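Local coordinates for mandelate racemase/muconate lactonizing enzyme family protein (Roseovarius nubinhibens ISM, PDB 3U4F), which probably acts as a magnesium-dependent hydro-lyase or racemase of the enolase superfamily, building its active site in a TIM barrel, at residues F163-V168 against S199-I204; E150-K155 against R193-D198. All blocks are in the same frame, centred on the assembly; numbering follows the deposited sequence.

Interaction 1 (F163-V168 against S199-I204). With GAI (guanidine), chain F.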
ATOM      1  N   PHE A 163      -1.289  30.188  21.059  1.00 14.20           N
ATOM      2  CA  PHE A 163      -0.642  28.861  21.068  1.00 13.48           C
ATOM      3  C   PHE A 163       0.376  28.806  22.209  1.00 13.64           C
ATOM      4  O   PHE A 163       1.060  29.798  22.448  1.00 12.72           O
ATOM      5  CB  PHE A 163       0.138  28.606  19.761  1.00 13.79           C
ATOM      6  CG  PHE A 163      -0.723  28.454  18.534  1.00 12.97           C
ATOM      7  CD1 PHE A 163      -1.449  27.281  18.308  1.00 13.54           C
ATOM      8  CD2 PHE A 163      -0.777  29.467  17.583  1.00 12.27           C
ATOM      9  CE1 PHE A 163      -2.222  27.127  17.138  1.00 14.33           C
ATOM     10  CE2 PHE A 163      -1.547  29.329  16.413  1.00 14.46           C
ATOM     11  CZ  PHE A 163      -2.287  28.153  16.203  1.00 13.58           C
ATOM     12  N   ASP A 164       0.485  27.656  22.879  1.00 12.12           N
ATOM     13  CA  ASP A 164       1.539  27.444  23.890  1.00 12.75           C
ATOM     14  C   ASP A 164       2.326  26.163  23.621  1.00 11.21           C
ATOM     15  O   ASP A 164       3.015  25.662  24.497  1.00 11.62           O
ATOM     16  CB  ASP A 164       0.952  27.427  25.305  1.00 12.89           C
ATOM     17  CG  ASP A 164       0.086  26.201  25.596  1.00 17.16           C
ATOM     18  OD1 ASP A 164      -0.104  25.305  24.735  1.00 20.02           O
ATOM     19  OD2 ASP A 164      -0.423  26.138  26.742  1.00 20.75           O
ATOM     20  N   ALA A 165       2.164  25.626  22.411  1.00 10.83           N
ATOM     21  CA  ALA A 165       2.881  24.435  21.931  1.00  9.96           C
ATOM     22  C   ALA A 165       3.217  24.628  20.454  1.00  9.96           C
ATOM     23  O   ALA A 165       2.404  25.169  19.690  1.00  9.35           O
ATOM     24  CB  ALA A 165       2.005  23.199  22.109  1.00 10.35           C
ATOM     25  N   PHE A 166       4.402  24.178  20.047  1.00  8.99           N
ATOM     26  CA  PHE A 166       4.952  24.530  18.728  1.00  9.75           C
ATOM     27  C   PHE A 166       5.804  23.370  18.215  1.00 10.08           C
ATOM     28  O   PHE A 166       6.640  22.848  18.950  1.00  9.52           O
ATOM     29  CB  PHE A 166       5.839  25.786  18.802  1.00  9.81           C
ATOM     30  CG  PHE A 166       5.176  26.968  19.478  1.00 10.56           C
ATOM     31  CD1 PHE A 166       4.522  27.929  18.728  1.00 11.53           C
ATOM     32  CD2 PHE A 166       5.214  27.096  20.859  1.00 11.81           C
ATOM     33  CE1 PHE A 166       3.895  29.016  19.349  1.00 12.27           C
ATOM     34  CE2 PHE A 166       4.573  28.150  21.500  1.00 13.09           C
ATOM     35  CZ  PHE A 166       3.908  29.114  20.734  1.00 13.32           C
ATOM     36  N   LYS A 167       5.589  22.970  16.961  1.00 10.00           N
ATOM     37  CA  LYS A 167       6.394  21.886  16.385  1.00  8.85           C
ATOM     38  C   LYS A 167       7.204  22.389  15.194  1.00  9.09           C
ATOM     39  O   LYS A 167       6.656  23.055  14.300  1.00  8.77           O
ATOM     40  CB  LYS A 167       5.529  20.667  15.992  1.00  9.52           C
ATOM     41  CG  LYS A 167       6.355  19.463  15.523  1.00  9.57           C
ATOM     42  CD  LYS A 167       5.519  18.198  15.399  1.00  8.87           C
ATOM     43  CE  LYS A 167       4.855  18.122  14.039  1.00  8.76           C
ATOM     44  NZ  LYS A 167       4.032  16.887  14.007  1.00 10.29           N
ATOM     45  N   VAL A 168       8.502  22.065  15.179  1.00  8.41           N
ATOM     46  CA  VAL A 168       9.385  22.413  14.065  1.00  8.90           C
ATOM     47  C   VAL A 168      10.021  21.136  13.500  1.00  8.61           C
ATOM     48  O   VAL A 168       9.748  20.042  13.983  1.00  8.26           O
ATOM     49  CB  VAL A 168      10.478  23.448  14.517  1.00  9.43           C
ATOM     50  CG1 VAL A 168       9.811  24.682  15.067  1.00  9.79           C
ATOM     51  CG2 VAL A 168      11.380  22.823  15.530  1.00  8.30           C
ATOM     52  N   SER A 199       8.345  28.089  29.318  1.00 21.50           N
ATOM     53  CA  SER A 199       7.068  27.408  29.569  1.00 21.08           C
ATOM     54  C   SER A 199       6.402  26.786  28.318  1.00 19.57           C
ATOM     55  O   SER A 199       5.584  25.884  28.463  1.00 18.90           O
ATOM     56  CB  SER A 199       6.089  28.307  30.329  1.00 21.27           C
ATOM     57  OG  SER A 199       5.736  29.424  29.550  1.00 22.97           O
ATOM     58  N   ALA A 200       6.783  27.245  27.124  1.00 18.30           N
ATOM     59  CA  ALA A 200       6.257  26.690  25.854  1.00 17.56           C
ATOM     60  C   ALA A 200       6.549  25.186  25.738  1.00 17.29           C
ATOM     61  O   ALA A 200       7.649  24.726  26.092  1.00 16.95           O
ATOM     62  CB  ALA A 200       6.863  27.440  24.665  1.00 17.81           C
ATOM     63  N   ALA A 201       5.562  24.410  25.284  1.00 16.13           N
ATOM     64  CA  ALA A 201       5.825  23.027  24.890  1.00 14.71           C
ATOM     65  C   ALA A 201       6.463  23.032  23.498  1.00 13.89           C
ATOM     66  O   ALA A 201       5.966  23.690  22.548  1.00 13.51           O
ATOM     67  CB  ALA A 201       4.555  22.203  24.902  1.00 14.53           C
ATOM     68  N   LEU A 202       7.589  22.335  23.373  1.00 12.05           N
ATOM     69  CA  LEU A 202       8.283  22.295  22.097  1.00 11.42           C
ATOM     70  C   LEU A 202       8.369  20.856  21.579  1.00 10.09           C
ATOM     71  O   LEU A 202       8.774  19.943  22.301  1.00 10.52           O
ATOM     72  CB  LEU A 202       9.674  22.921  22.195  1.00 12.20           C
ATOM     73  CG  LEU A 202       9.755  24.414  22.582  1.00 13.24           C
ATOM     74  CD1 LEU A 202      11.232  24.830  22.802  1.00 14.71           C
ATOM     75  CD2 LEU A 202       9.053  25.337  21.545  1.00 14.09           C
ATOM     76  N   LEU A 203       7.962  20.691  20.320  1.00  9.21           N
ATOM     77  CA  LEU A 203       7.887  19.385  19.661  1.00  8.22           C
ATOM     78  C   LEU A 203       8.775  19.443  18.424  1.00  7.99           C
ATOM     79  O   LEU A 203       9.005  20.515  17.874  1.00  8.24           O
ATOM     80  CB  LEU A 203       6.438  19.123  19.191  1.00  7.49           C
ATOM     81  CG  LEU A 203       5.251  19.089  20.149  1.00  7.78           C
ATOM     82  CD1 LEU A 203       4.824  20.469  20.649  1.00 11.53           C
ATOM     83  CD2 LEU A 203       4.028  18.415  19.399  1.00  4.58           C
ATOM     84  N   ILE A 204       9.261  18.300  17.959  1.00  8.57           N
ATOM     85  CA  ILE A 204      10.043  18.302  16.727  1.00  7.77           C
ATOM     86  C   ILE A 204       9.696  17.046  15.959  1.00  7.71           C
ATOM     87  O   ILE A 204       9.270  16.041  16.546  1.00  7.10           O
ATOM     88  CB  ILE A 204      11.593  18.406  17.005  1.00  7.94           C
ATOM     89  CG1 ILE A 204      12.366  18.909  15.765  1.00  8.62           C
ATOM     90  CG2 ILE A 204      12.148  17.100  17.568  1.00  9.71           C
ATOM     91  CD1 ILE A 204      13.731  19.586  16.148  1.00  9.90           C
TER
HETATM   92  C   GAI F 372       3.717  15.967  10.539  1.00  9.59           C
HETATM   93  N1  GAI F 372       3.155  17.083  10.150  1.00  7.01           N
HETATM   94  N2  GAI F 372       4.592  15.222   9.775  1.00  7.85           N
HETATM   95  N3  GAI F 372       3.415  15.443  11.739  1.00  7.17           N
HETATM   96  O   HOH W   1       3.024  25.309  27.215  1.00 22.03           O

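Interaction 2 (E150-K155 against R193-D198)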
ATOM      1  N   GLU A 150      11.901  30.891  11.831  1.00 18.17           N
ATOM      2  CA  GLU A 150      10.960  29.966  12.465  1.00 18.00           C
ATOM      3  C   GLU A 150      10.552  30.462  13.859  1.00 18.09           C
ATOM      4  O   GLU A 150       9.358  30.550  14.166  1.00 17.37           O
ATOM      5  CB  GLU A 150      11.572  28.552  12.522  1.00 18.31           C
ATOM      6  CG  GLU A 150      10.629  27.488  13.032  1.00 17.34           C
ATOM      7  CD  GLU A 150       9.629  27.029  11.965  1.00 18.33           C
ATOM      8  OE1 GLU A 150       9.795  25.894  11.466  1.00 18.45           O
ATOM      9  OE2 GLU A 150       8.698  27.794  11.630  1.00 14.79           O
ATOM     10  N   ALA A 151      11.536  30.809  14.696  1.00 18.21           N
ATOM     11  CA  ALA A 151      11.241  31.389  16.009  1.00 19.14           C
ATOM     12  C   ALA A 151      10.379  32.645  15.879  1.00 19.57           C
ATOM     13  O   ALA A 151       9.441  32.834  16.648  1.00 19.33           O
ATOM     14  CB  ALA A 151      12.549  31.723  16.777  1.00 18.85           C
ATOM     15  N   GLU A 152      10.719  33.516  14.932  1.00 20.32           N
ATOM     16  CA  GLU A 152      10.046  34.818  14.862  1.00 21.56           C
ATOM     17  C   GLU A 152       8.571  34.679  14.496  1.00 20.92           C
ATOM     18  O   GLU A 152       7.725  35.334  15.099  1.00 20.54           O
ATOM     19  CB  GLU A 152      10.763  35.790  13.920  1.00 21.60           C
ATOM     20  CG  GLU A 152      12.094  36.361  14.476  1.00 26.48           C
ATOM     21  CD  GLU A 152      11.971  36.912  15.911  1.00 30.04           C
ATOM     22  OE1 GLU A 152      11.109  37.791  16.148  1.00 31.91           O
ATOM     23  OE2 GLU A 152      12.717  36.449  16.805  1.00 32.11           O
ATOM     24  N   ARG A 153       8.263  33.826  13.513  1.00 19.63           N
ATOM     25  CA  ARG A 153       6.855  33.582  13.173  1.00 18.60           C
ATOM     26  C   ARG A 153       6.075  32.857  14.279  1.00 18.29           C
ATOM     27  O   ARG A 153       4.889  33.157  14.489  1.00 17.24           O
ATOM     28  CB  ARG A 153       6.692  32.893  11.812  1.00 18.63           C
ATOM     29  CG  ARG A 153       7.119  31.413  11.736  1.00 18.66           C
ATOM     30  CD  ARG A 153       6.363  30.747  10.558  1.00 19.25           C
ATOM     31  NE  ARG A 153       6.810  29.382  10.277  1.00 19.98           N
ATOM     32  CZ  ARG A 153       6.383  28.645   9.251  1.00 18.32           C
ATOM     33  NH1 ARG A 153       5.466  29.109   8.396  1.00 16.60           N
ATOM     34  NH2 ARG A 153       6.871  27.429   9.084  1.00 16.02           N
HETATM   35  N   MSE A 154       6.714  31.929  14.998  1.00 17.64           N
HETATM   36  CA  MSE A 154       6.024  31.286  16.128  1.00 18.00           C
HETATM   37  C   MSE A 154       5.666  32.309  17.209  1.00 17.98           C
HETATM   38  O   MSE A 154       4.577  32.241  17.774  1.00 16.52           O
HETATM   39  CB  MSE A 154       6.816  30.131  16.736  1.00 18.24           C
HETATM   40  CG  MSE A 154       6.998  28.924  15.831  1.00 20.32           C
HETATM   41 SE   MSE A 154       5.327  28.267  14.997  1.00 29.69          SE
HETATM   42  CE  MSE A 154       6.028  26.553  14.371  1.00 21.45           C
ATOM     43  N   LYS A 155       6.569  33.254  17.492  1.00 18.90           N
ATOM     44  CA  LYS A 155       6.224  34.355  18.415  1.00 20.39           C
ATOM     45  C   LYS A 155       5.029  35.173  17.909  1.00 20.42           C
ATOM     46  O   LYS A 155       4.125  35.480  18.686  1.00 20.57           O
ATOM     47  CB  LYS A 155       7.426  35.265  18.714  1.00 20.87           C
ATOM     48  CG  LYS A 155       8.503  34.564  19.517  1.00 22.10           C
ATOM     49  CD  LYS A 155       9.586  35.505  20.005  1.00 25.51           C
ATOM     50  CE  LYS A 155      10.629  35.689  18.946  1.00 27.97           C
ATOM     51  NZ  LYS A 155      11.913  36.248  19.470  1.00 29.34           N
ATOM     52  N   ARG A 193      14.064  26.924  22.238  1.00 16.94           N
ATOM     53  CA  ARG A 193      13.919  27.027  23.674  1.00 17.03           C
ATOM     54  C   ARG A 193      14.310  28.422  24.181  1.00 18.51           C
ATOM     55  O   ARG A 193      13.644  28.974  25.065  1.00 17.07           O
ATOM     56  CB  ARG A 193      14.713  25.952  24.403  1.00 17.02           C
ATOM     57  CG  ARG A 193      14.634  26.018  25.955  1.00 17.92           C
ATOM     58  CD  ARG A 193      13.175  26.028  26.515  1.00 18.38           C
ATOM     59  NE  ARG A 193      12.416  24.804  26.213  1.00 17.11           N
ATOM     60  CZ  ARG A 193      11.080  24.700  26.196  1.00 18.46           C
ATOM     61  NH1 ARG A 193      10.305  25.759  26.435  1.00 15.36           N
ATOM     62  NH2 ARG A 193      10.512  23.528  25.928  1.00 17.17           N
ATOM     63  N   ARG A 194      15.385  28.970  23.619  1.00 19.92           N
ATOM     64  CA  ARG A 194      15.843  30.297  24.020  1.00 21.33           C
ATOM     65  C   ARG A 194      14.749  31.311  23.701  1.00 21.49           C
ATOM     66  O   ARG A 194      14.257  32.011  24.598  1.00 21.42           O
ATOM     67  CB  ARG A 194      17.159  30.670  23.326  1.00 21.92           C
ATOM     68  CG  ARG A 194      17.591  32.134  23.579  1.00 22.83           C
ATOM     69  CD  ARG A 194      18.873  32.494  22.849  1.00 27.19           C
ATOM     70  NE  ARG A 194      18.651  32.714  21.411  1.00 31.31           N
ATOM     71  CZ  ARG A 194      19.128  31.925  20.447  1.00 31.60           C
ATOM     72  NH1 ARG A 194      19.874  30.865  20.757  1.00 30.22           N
ATOM     73  NH2 ARG A 194      18.879  32.205  19.169  1.00 30.63           N
ATOM     74  N   GLU A 195      14.342  31.347  22.437  1.00 21.50           N
ATOM     75  CA  GLU A 195      13.424  32.369  21.944  1.00 22.14           C
ATOM     76  C   GLU A 195      11.982  32.244  22.437  1.00 22.20           C
ATOM     77  O   GLU A 195      11.298  33.257  22.619  1.00 21.45           O
ATOM     78  CB  GLU A 195      13.488  32.459  20.409  1.00 22.30           C
ATOM     79  CG  GLU A 195      14.866  32.850  19.833  1.00 23.36           C
ATOM     80  CD  GLU A 195      15.298  34.286  20.186  1.00 27.30           C
ATOM     81  OE1 GLU A 195      14.438  35.194  20.167  1.00 26.42           O
ATOM     82  OE2 GLU A 195      16.505  34.508  20.464  1.00 29.09           O
HETATM   83  N   MSE A 196      11.503  31.019  22.650  1.00 22.56           N
HETATM   84  CA  MSE A 196      10.115  30.855  23.088  1.00 23.37           C
HETATM   85  C   MSE A 196       9.967  30.912  24.598  1.00 23.33           C
HETATM   86  O   MSE A 196       8.852  31.024  25.089  1.00 23.88           O
HETATM   87  CB  MSE A 196       9.489  29.551  22.560  1.00 23.32           C
HETATM   88  CG  MSE A 196       9.603  29.349  21.052  1.00 24.26           C
HETATM   89 SE   MSE A 196       8.937  30.817  19.941  1.00 33.61          SE
HETATM   90  CE  MSE A 196       7.082  30.883  20.617  1.00 23.48           C
ATOM     91  N   GLY A 197      11.073  30.813  25.335  1.00 23.40           N
ATOM     92  CA  GLY A 197      11.025  30.880  26.797  1.00 22.75           C
ATOM     93  C   GLY A 197      10.788  29.520  27.412  1.00 23.45           C
ATOM     94  O   GLY A 197      10.602  28.522  26.696  1.00 22.52           O
ATOM     95  N   ASP A 198      10.764  29.466  28.741  1.00 22.73           N
ATOM     96  CA  ASP A 198      10.797  28.190  29.429  1.00 23.79           C
ATOM     97  C   ASP A 198       9.478  27.442  29.575  1.00 22.90           C
ATOM     98  O   ASP A 198       9.492  26.270  29.931  1.00 23.10           O
ATOM     99  CB  ASP A 198      11.459  28.344  30.803  1.00 25.09           C
ATOM    100  CG  ASP A 198      12.967  28.454  30.706  1.00 28.97           C
ATOM    101  OD1 ASP A 198      13.511  29.496  31.155  1.00 33.98           O
ATOM    102  OD2 ASP A 198      13.612  27.509  30.172  1.00 32.70           O
TER

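Interaction 1 (F163-V168 against S199-I204)
Ala165 to Val168 lie beside Ala201 to Ile204 as neighbouring parallel strands of the TIM barrel, their short axes 4.6 Å apart and 21° from parallel. Four backbone hydrogen bonds define the register. Asp164 O accepts from Ala201 N, Ala201 O from Phe166 N, Phe166 O from Leu203 N, and Leu203 O from Val168 N. Three of them are fairly straight; the bond from Phe166 N to Ala201 O bends to 139° at the hydrogen. Alpha hydrogens fill in between, as where Ala165 CA lies 3.2 Å from Ala201 O. A water donates to both Asp164 O and Ser199 O, linking the two segments ahead of the first bridge.

Apolar packing differs on the two faces. On one, Ala165 CB rests 3.9 Å from Ala201 CB, and the Lys167 chain crosses Leu203 at about a right angle, with CB 3.7 Å from Leu203 CB. On the other, the Phe166 ring meets with its edge Ala200 CB of the preceding loop, 4.0 Å from CE2, and Val168 CG2 touches Ile204 CG1.

Two charged side chains turn to partners beyond the strands: Asp164 OD1 to Arg135, and Lys167 to the active site. With CG anti to the backbone N (chi1 -174°) and a bend at chi3, the lysine chain carries NZ to within 2.8 Å of N3 of the bound guanidine. NZ is hydrogen-bonded to Tyr137 OH and forms a salt bridge with Glu231, a magnesium ligand.

Strand 132-139 pairs with the far edge of 165-169, while helices 147-161 and 184-196 cover the face bearing Phe166 and Val168.

Interaction 2 (E150-K155 against R193-D198)
Lys155 reaches across to Glu195 between two neighbouring outer helices of the TIM barrel, 147-161 and 184-196. Its NZ donates to Glu195 OE1 at 2.8 Å, nearly along the C-O axis, and to Glu152 OE2, also at 2.8 Å, on the syn side but tilted out of the carboxylate plane. One ammonium thus joins two carboxylates whose planes are 63° apart; Glu152 OE2 and Glu195 OE1 stand only 4.0 Å from each other, a like-charge approach that the lysine probably offsets. The network extends at both ends: Arg194 NE donates to Glu195 OE2 from the anti side, somewhat out of plane, and Glu152 OE1 pairs with Arg156.

On the flank of helix 147-161, Glu150 OE2 takes NE and NH2 of Arg153 together, side-on and in the guanidinium plane, while Glu150 OE1 is satisfied by Ser140. Arg193 NH1 bonds to Gly197 O at 2.8 Å, holding the chain where it leaves the helix with positive phi.

Beneath the charges the interface is apolar. Ala151 CB abuts Glu195 CB at 3.8 Å. With CG-SE turned by chi2 (-54°), the selenomethionine Met196 lays SE alongside the other helix, 3.8 Å from Lys155 CG and 3.9 Å from Met154 CB.

Overall arrangement
Interactions 1 and 2 join successive layers of the same barrel wall: strands 165-169 and 201-205 inside, helices 147-161 and 184-196 outside, their contact centres about 9 Å apart. Interaction 1 is buried and relies on main-chain bonding, with Lys167 directed to the guanidine and magnesium site; interaction 2 is partly buried, with ion pairs between side chains and no backbone bond between its segments. It also hides less surface, 248 Å² against 435 Å². The layers meet through Phe166, packed on Met154 and Met196, and through Arg193, whose NH1 lies 2.9 Å from Ala200 O, a probable hydrogen bond.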